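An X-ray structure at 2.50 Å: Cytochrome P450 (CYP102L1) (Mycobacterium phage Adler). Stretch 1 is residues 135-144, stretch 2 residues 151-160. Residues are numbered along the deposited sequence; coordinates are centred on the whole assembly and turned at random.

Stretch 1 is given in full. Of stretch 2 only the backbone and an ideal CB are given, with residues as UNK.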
ATOM      1  N   GLU A 135      -5.918  -7.270 -19.326  1.00 49.10           N
ATOM      2  CA  GLU A 135      -5.816  -8.708 -19.110  1.00 45.41           C
ATOM      3  C   GLU A 135      -6.734  -9.178 -17.989  1.00 45.40           C
ATOM      4  O   GLU A 135      -7.288 -10.281 -18.063  1.00 41.58           O
ATOM      5  CB  GLU A 135      -4.362  -9.081 -18.814  1.00 50.83           C
ATOM      6  CG  GLU A 135      -4.106 -10.567 -18.635  1.00 48.91           C
ATOM      7  CD  GLU A 135      -2.628 -10.889 -18.544  1.00 48.97           C
ATOM      8  OE1 GLU A 135      -1.846 -10.301 -19.319  1.00 53.97           O
ATOM      9  OE2 GLU A 135      -2.246 -11.718 -17.692  1.00 56.07           O
ATOM     10  N   LEU A 136      -6.917  -8.361 -16.947  1.00 48.88           N
ATOM     11  CA  LEU A 136      -7.817  -8.748 -15.865  1.00 47.57           C
ATOM     12  C   LEU A 136      -9.274  -8.654 -16.298  1.00 47.28           C
ATOM     13  O   LEU A 136     -10.071  -9.554 -16.009  1.00 44.66           O
ATOM     14  CB  LEU A 136      -7.578  -7.880 -14.632  1.00 47.50           C
ATOM     15  CG  LEU A 136      -8.487  -8.244 -13.454  1.00 53.77           C
ATOM     16  CD1 LEU A 136      -8.078  -9.587 -12.864  1.00 52.52           C
ATOM     17  CD2 LEU A 136      -8.495  -7.160 -12.391  1.00 52.37           C
ATOM     18  N   ILE A 137      -9.640  -7.566 -16.982  1.00 52.96           N
ATOM     19  CA  ILE A 137     -11.013  -7.403 -17.454  1.00 53.18           C
ATOM     20  C   ILE A 137     -11.400  -8.554 -18.374  1.00 56.65           C
ATOM     21  O   ILE A 137     -12.523  -9.071 -18.307  1.00 56.32           O
ATOM     22  CB  ILE A 137     -11.178  -6.040 -18.152  1.00 53.15           C
ATOM     23  CG1 ILE A 137     -10.890  -4.900 -17.173  1.00 51.18           C
ATOM     24  CG2 ILE A 137     -12.571  -5.905 -18.741  1.00 55.80           C
ATOM     25  CD1 ILE A 137     -11.801  -4.886 -15.970  1.00 52.45           C
ATOM     26  N   ASP A 138     -10.475  -8.978 -19.238  1.00 51.45           N
ATOM     27  CA  ASP A 138     -10.747 -10.110 -20.118  1.00 47.28           C
ATOM     28  C   ASP A 138     -11.013 -11.379 -19.320  1.00 50.37           C
ATOM     29  O   ASP A 138     -11.921 -12.151 -19.651  1.00 60.16           O
ATOM     30  CB  ASP A 138      -9.580 -10.316 -21.082  1.00 56.66           C
ATOM     31  CG  ASP A 138      -9.450  -9.190 -22.091  1.00 58.65           C
ATOM     32  OD1 ASP A 138     -10.352  -8.327 -22.142  1.00 61.26           O
ATOM     33  OD2 ASP A 138      -8.442  -9.167 -22.830  1.00 57.81           O
ATOM     34  N   ALA A 139     -10.232 -11.613 -18.264  1.00 51.21           N
ATOM     35  CA  ALA A 139     -10.469 -12.777 -17.418  1.00 52.04           C
ATOM     36  C   ALA A 139     -11.791 -12.655 -16.672  1.00 60.44           C
ATOM     37  O   ALA A 139     -12.516 -13.645 -16.512  1.00 61.15           O
ATOM     38  CB  ALA A 139      -9.313 -12.960 -16.437  1.00 48.58           C
ATOM     39  N   TRP A 140     -12.129 -11.446 -16.213  1.00 56.25           N
ATOM     40  CA  TRP A 140     -13.384 -11.245 -15.500  1.00 58.57           C
ATOM     41  C   TRP A 140     -14.596 -11.311 -16.420  1.00 65.16           C
ATOM     42  O   TRP A 140     -15.721 -11.452 -15.928  1.00 67.28           O
ATOM     43  CB  TRP A 140     -13.358  -9.910 -14.752  1.00 55.16           C
ATOM     44  CG  TRP A 140     -12.609  -9.980 -13.452  1.00 56.47           C
ATOM     45  CD1 TRP A 140     -11.833 -11.011 -13.009  1.00 56.16           C
ATOM     46  CD2 TRP A 140     -12.573  -8.982 -12.423  1.00 57.23           C
ATOM     47  NE1 TRP A 140     -11.314 -10.717 -11.772  1.00 56.91           N
ATOM     48  CE2 TRP A 140     -11.753  -9.478 -11.390  1.00 55.23           C
ATOM     49  CE3 TRP A 140     -13.153  -7.717 -12.277  1.00 60.09           C
ATOM     50  CZ2 TRP A 140     -11.500  -8.754 -10.225  1.00 53.21           C
ATOM     51  CZ3 TRP A 140     -12.903  -7.003 -11.119  1.00 56.87           C
ATOM     52  CH2 TRP A 140     -12.081  -7.522 -10.110  1.00 48.01           C
ATOM     53  N   ASN A 141     -14.400 -11.206 -17.736  1.00 60.89           N
ATOM     54  CA  ASN A 141     -15.503 -11.428 -18.666  1.00 61.66           C
ATOM     55  C   ASN A 141     -16.021 -12.856 -18.558  1.00 65.14           C
ATOM     56  O   ASN A 141     -17.234 -13.089 -18.487  1.00 65.45           O
ATOM     57  CB  ASN A 141     -15.060 -11.130 -20.100  1.00 66.19           C
ATOM     58  CG  ASN A 141     -14.938  -9.646 -20.382  1.00 69.71           C
ATOM     59  OD1 ASN A 141     -15.597  -8.822 -19.744  1.00 63.03           O
ATOM     60  ND2 ASN A 141     -14.097  -9.296 -21.349  1.00 65.71           N
ATOM     61  N   THR A 142     -15.107 -13.830 -18.540  1.00 67.03           N
ATOM     62  CA  THR A 142     -15.509 -15.230 -18.443  1.00 68.92           C
ATOM     63  C   THR A 142     -16.205 -15.514 -17.117  1.00 72.92           C
ATOM     64  O   THR A 142     -17.159 -16.297 -17.063  1.00 76.85           O
ATOM     65  CB  THR A 142     -14.288 -16.134 -18.612  1.00 64.17           C
ATOM     66  OG1 THR A 142     -13.578 -15.761 -19.799  1.00 63.69           O
ATOM     67  CG2 THR A 142     -14.711 -17.591 -18.717  1.00 67.70           C
ATOM     68  N   ARG A 143     -15.743 -14.882 -16.035  1.00 68.93           N
ATOM     69  CA  ARG A 143     -16.374 -15.092 -14.738  1.00 68.00           C
ATOM     70  C   ARG A 143     -17.745 -14.434 -14.670  1.00 65.67           C
ATOM     71  O   ARG A 143     -18.655 -14.967 -14.026  1.00 71.37           O
ATOM     72  CB  ARG A 143     -15.467 -14.566 -13.626  1.00 66.60           C
ATOM     73  CG  ARG A 143     -14.022 -15.009 -13.773  1.00 66.63           C
ATOM     74  CD  ARG A 143     -13.233 -14.778 -12.502  1.00 70.46           C
ATOM     75  NE  ARG A 143     -13.822 -15.482 -11.369  1.00 68.14           N
ATOM     76  CZ  ARG A 143     -13.181 -15.734 -10.234  1.00 69.29           C
ATOM     77  NH1 ARG A 143     -11.922 -15.346 -10.083  1.00 74.91           N
ATOM     78  NH2 ARG A 143     -13.796 -16.378  -9.253  1.00 68.21           N
ATOM     79  N   ALA A 144     -17.913 -13.281 -15.322  1.00 70.26           N
ATOM     80  CA  ALA A 144     -19.233 -12.666 -15.405  1.00 66.14           C
ATOM     81  C   ALA A 144     -20.178 -13.517 -16.240  1.00 71.86           C
ATOM     82  O   ALA A 144     -21.372 -13.615 -15.934  1.00 79.62           O
ATOM     83  CB  ALA A 144     -19.120 -11.258 -15.991  1.00 61.19           C
ATOM     84  N   UNK A 151     -13.577 -13.608  -5.381  1.00 56.00           N
ATOM     85  CA  UNK A 151     -12.863 -13.134  -4.201  1.00 59.22           C
ATOM     86  C   UNK A 151     -12.054 -11.903  -4.589  1.00 63.05           C
ATOM     87  O   UNK A 151     -11.034 -12.011  -5.277  1.00 65.12           O
ATOM     88  CB  UNK A 151     -11.960 -14.225  -3.622  1.00 59.22           C
ATOM     89  N   UNK A 152     -12.516 -10.732  -4.160  1.00 58.72           N
ATOM     90  CA  UNK A 152     -12.015  -9.452  -4.660  1.00 59.98           C
ATOM     91  C   UNK A 152     -10.597  -9.153  -4.174  1.00 52.83           C
ATOM     92  O   UNK A 152      -9.751  -8.784  -5.002  1.00 53.29           O
ATOM     93  CB  UNK A 152     -12.954  -8.322  -4.233  1.00 59.98           C
ATOM     94  N   UNK A 153     -10.273  -9.276  -2.877  1.00 59.32           N
ATOM     95  CA  UNK A 153      -8.896  -8.950  -2.458  1.00 51.19           C
ATOM     96  C   UNK A 153      -7.831  -9.802  -3.129  1.00 50.17           C
ATOM     97  O   UNK A 153      -6.770  -9.280  -3.493  1.00 48.89           O
ATOM     98  CB  UNK A 153      -8.768  -9.106  -0.941  1.00 51.19           C
ATOM     99  N   UNK A 154      -8.083 -11.101  -3.310  1.00 47.19           N
ATOM    100  CA  UNK A 154      -7.078 -11.958  -3.935  1.00 53.77           C
ATOM    101  C   UNK A 154      -6.886 -11.609  -5.406  1.00 54.01           C
ATOM    102  O   UNK A 154      -5.750 -11.548  -5.890  1.00 54.62           O
ATOM    103  CB  UNK A 154      -7.474 -13.429  -3.795  1.00 53.77           C
ATOM    104  N   UNK A 155      -7.983 -11.383  -6.131  1.00 52.37           N
ATOM    105  CA  UNK A 155      -7.875 -11.031  -7.544  1.00 47.81           C
ATOM    106  C   UNK A 155      -7.153  -9.702  -7.725  1.00 46.19           C
ATOM    107  O   UNK A 155      -6.258  -9.579  -8.569  1.00 43.62           O
ATOM    108  CB  UNK A 155      -9.263 -10.966  -8.185  1.00 47.81           C
ATOM    109  N   UNK A 156      -7.531  -8.691  -6.936  1.00 36.97           N
ATOM    110  CA  UNK A 156      -6.859  -7.398  -7.031  1.00 41.73           C
ATOM    111  C   UNK A 156      -5.392  -7.494  -6.626  1.00 44.41           C
ATOM    112  O   UNK A 156      -4.576  -6.677  -7.068  1.00 43.36           O
ATOM    113  CB  UNK A 156      -7.574  -6.366  -6.156  1.00 41.73           C
ATOM    114  N   UNK A 157      -5.033  -8.474  -5.795  1.00 45.62           N
ATOM    115  CA  UNK A 157      -3.634  -8.609  -5.404  1.00 48.68           C
ATOM    116  C   UNK A 157      -2.799  -9.270  -6.492  1.00 48.24           C
ATOM    117  O   UNK A 157      -1.618  -8.937  -6.642  1.00 50.17           O
ATOM    118  CB  UNK A 157      -3.526  -9.414  -4.107  1.00 48.68           C
ATOM    119  N   UNK A 158      -3.385 -10.193  -7.260  1.00 42.66           N
ATOM    120  CA  UNK A 158      -2.692 -10.704  -8.438  1.00 50.54           C
ATOM    121  C   UNK A 158      -2.491  -9.610  -9.476  1.00 47.54           C
ATOM    122  O   UNK A 158      -1.485  -9.614 -10.196  1.00 44.63           O
ATOM    123  CB  UNK A 158      -3.470 -11.871  -9.050  1.00 50.54           C
ATOM    124  N   UNK A 159      -3.434  -8.670  -9.568  1.00 43.12           N
ATOM    125  CA  UNK A 159      -3.340  -7.611 -10.568  1.00 42.73           C
ATOM    126  C   UNK A 159      -2.209  -6.644 -10.245  1.00 43.59           C
ATOM    127  O   UNK A 159      -1.321  -6.409 -11.074  1.00 42.50           O
ATOM    128  CB  UNK A 159      -4.665  -6.853 -10.666  1.00 42.73           C
ATOM    129  N   UNK A 160      -2.226  -6.068  -9.039  1.00 46.38           N
ATOM    130  CA  UNK A 160      -1.235  -5.056  -8.689  1.00 41.14           C
ATOM    131  C   UNK A 160       0.177  -5.625  -8.688  1.00 45.06           C
ATOM    132  O   UNK A 160       1.142  -4.887  -8.919  1.00 46.89           O
ATOM    133  CB  UNK A 160      -1.555  -4.456  -7.318  1.00 41.14           C
TER

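Stretch 1 is helical throughout, and the backbone of stretch 2 winds into a second helix running roughly antiparallel to it, with 148° between their directions and axes 11.3 Å apart at closest approach. At that spacing only the side chains can bridge the gap.

Position 151 stands right before the helix. Nothing of stretch 1 lies within 5.5 Å of its ideal CB, so the N-cap location is the better guide: Ser, Thr, Asp and Asn all favour it, because the first turn leaves backbone NH groups without acceptors. The residue is Asp-151, whose side-chain end leads away from stretch 1.

At 152 the CA-to-CB bond points sideways and the CB has no close neighbour, yet the six-membered ring of Trp-140 lies within range of a longer side chain. Leu, Ile or Met could extend to it. Ile-152 does so with chi1 and chi2 both m, bringing CD1 to 4.4 Å from Trp-140 CH2, a loose apolar contact.

Positions 153 and 154 are out of reach of stretch 1. The first turn of a helix tolerates proline, whose missing NH costs little there, and a phi of -60 at 153 suits its ring; the residue is Pro-153. At 154 many helix formers would serve, and the residue is Ala-154.

Position 155 is the centre of the contact. Its CB points toward stretch 1, 3.7 Å from Trp-140 CZ2, 5.0 Å from Leu-136 CD1 and 5.5 Å from Arg-143 NH1. The indole NH and the guanidinium of Arg-143 both offer donors, so an acceptor is wanted, and the positive charge favours an acid over Gln. Asp is shorter; Glu has more reach. Glu-155 folds its chain (chi1 and chi2 both m) to use both partners. Trp-140 NE1 donates a hydrogen bond to Glu-155 OE1 at 3.1 Å and 162°, with the oxygen near the ring plane at its edge, where the NH points. Arg-143 NH1 makes a salt bridge with Glu-155 OE2 at 2.7 Å. Glu-155 OE1 also lies 3.7 Å from Leu-136 CD1, a plain van der Waals contact.

At 156 CA-to-CB points sideways and stretch 1 makes no specific demand; a small or medium side chain would do. Thr-156, chi1 p, turns its hydroxyl back to its own helix, with OG1 2.9 Å from both Ile-152 O and Pro-153 O.

Position 157 is out of reach and open to many residues; it holds Asn-157. Position 158 points toward stretch 1 but has nothing within 5.5 Å of its CB, leaving room for a long side chain. Arg-158 makes its hydrogen bonds elsewhere in the structure.

Position 159 faces Leu-136, with its CB 4.2 Å from Leu-136 CD2 and the two CA atoms 7.0 Å apart. An aliphatic residue such as Leu, Ile, Val or Met fits this greasy surface. Leu-159, chi1 t and chi2 p, brings CD2 to 3.6 Å from Leu-136 CD2.

Position 160 is out of reach, so many residues would serve; it holds Thr-160, whose OG1 is hydrogen-bonded elsewhere in the structure.

Stretch 2 (151-160) DIPAETNRLT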
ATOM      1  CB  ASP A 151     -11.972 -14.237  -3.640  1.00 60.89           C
ATOM      2  CG  ASP A 151     -11.346 -13.860  -2.310  1.00 77.50           C
ATOM      3  OD1 ASP A 151     -10.102 -13.879  -2.203  1.00 66.75           O
ATOM      4  OD2 ASP A 151     -12.103 -13.521  -1.375  1.00 84.48           O
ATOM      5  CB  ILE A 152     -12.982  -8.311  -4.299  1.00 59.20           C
ATOM      6  CG1 ILE A 152     -14.353  -8.568  -4.925  1.00 56.72           C
ATOM      7  CG2 ILE A 152     -12.437  -6.971  -4.767  1.00 51.39           C
ATOM      8  CD1 ILE A 152     -14.324  -8.646  -6.437  1.00 50.85           C
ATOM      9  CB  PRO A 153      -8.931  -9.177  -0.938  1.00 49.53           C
ATOM     10  CG  PRO A 153     -10.354  -9.010  -0.568  1.00 57.92           C
ATOM     11  CD  PRO A 153     -11.121  -9.593  -1.713  1.00 58.99           C
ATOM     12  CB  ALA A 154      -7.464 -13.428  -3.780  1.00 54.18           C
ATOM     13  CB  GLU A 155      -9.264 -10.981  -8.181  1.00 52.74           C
ATOM     14  CG  GLU A 155      -9.908 -12.343  -8.363  1.00 58.61           C
ATOM     15  CD  GLU A 155      -9.433 -13.054  -9.616  1.00 62.85           C
ATOM     16  OE1 GLU A 155      -9.027 -12.364 -10.575  1.00 64.15           O
ATOM     17  OE2 GLU A 155      -9.469 -14.303  -9.643  1.00 70.01           O
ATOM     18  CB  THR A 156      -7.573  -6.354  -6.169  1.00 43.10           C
ATOM     19  OG1 THR A 156      -7.588  -6.789  -4.804  1.00 56.82           O
ATOM     20  CG2 THR A 156      -9.001  -6.145  -6.646  1.00 39.24           C
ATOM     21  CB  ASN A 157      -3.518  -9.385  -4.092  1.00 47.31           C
ATOM     22  CG  ASN A 157      -2.414  -8.850  -3.200  1.00 53.90           C
ATOM     23  OD1 ASN A 157      -1.313  -8.552  -3.665  1.00 55.83           O
ATOM     24  ND2 ASN A 157      -2.709  -8.710  -1.913  1.00 53.87           N
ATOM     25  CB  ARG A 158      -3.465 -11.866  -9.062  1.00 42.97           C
ATOM     26  CG  ARG A 158      -3.823 -12.993  -8.114  1.00 54.98           C
ATOM     27  CD  ARG A 158      -4.342 -14.186  -8.897  1.00 57.97           C
ATOM     28  NE  ARG A 158      -3.263 -14.889  -9.585  1.00 64.51           N
ATOM     29  CZ  ARG A 158      -3.401 -15.530 -10.742  1.00 64.69           C
ATOM     30  NH1 ARG A 158      -4.575 -15.547 -11.358  1.00 65.51           N
ATOM     31  NH2 ARG A 158      -2.361 -16.143 -11.290  1.00 67.99           N
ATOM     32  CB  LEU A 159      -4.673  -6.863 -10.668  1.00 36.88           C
ATOM     33  CG  LEU A 159      -4.616  -5.573 -11.491  1.00 42.23           C
ATOM     34  CD1 LEU A 159      -4.240  -5.868 -12.935  1.00 37.53           C
ATOM     35  CD2 LEU A 159      -5.932  -4.807 -11.413  1.00 39.94           C
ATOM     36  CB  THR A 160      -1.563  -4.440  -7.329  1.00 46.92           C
ATOM     37  OG1 THR A 160      -1.454  -5.440  -6.310  1.00 47.44           O
ATOM     38  CG2 THR A 160      -2.979  -3.871  -7.332  1.00 37.84           C
TER
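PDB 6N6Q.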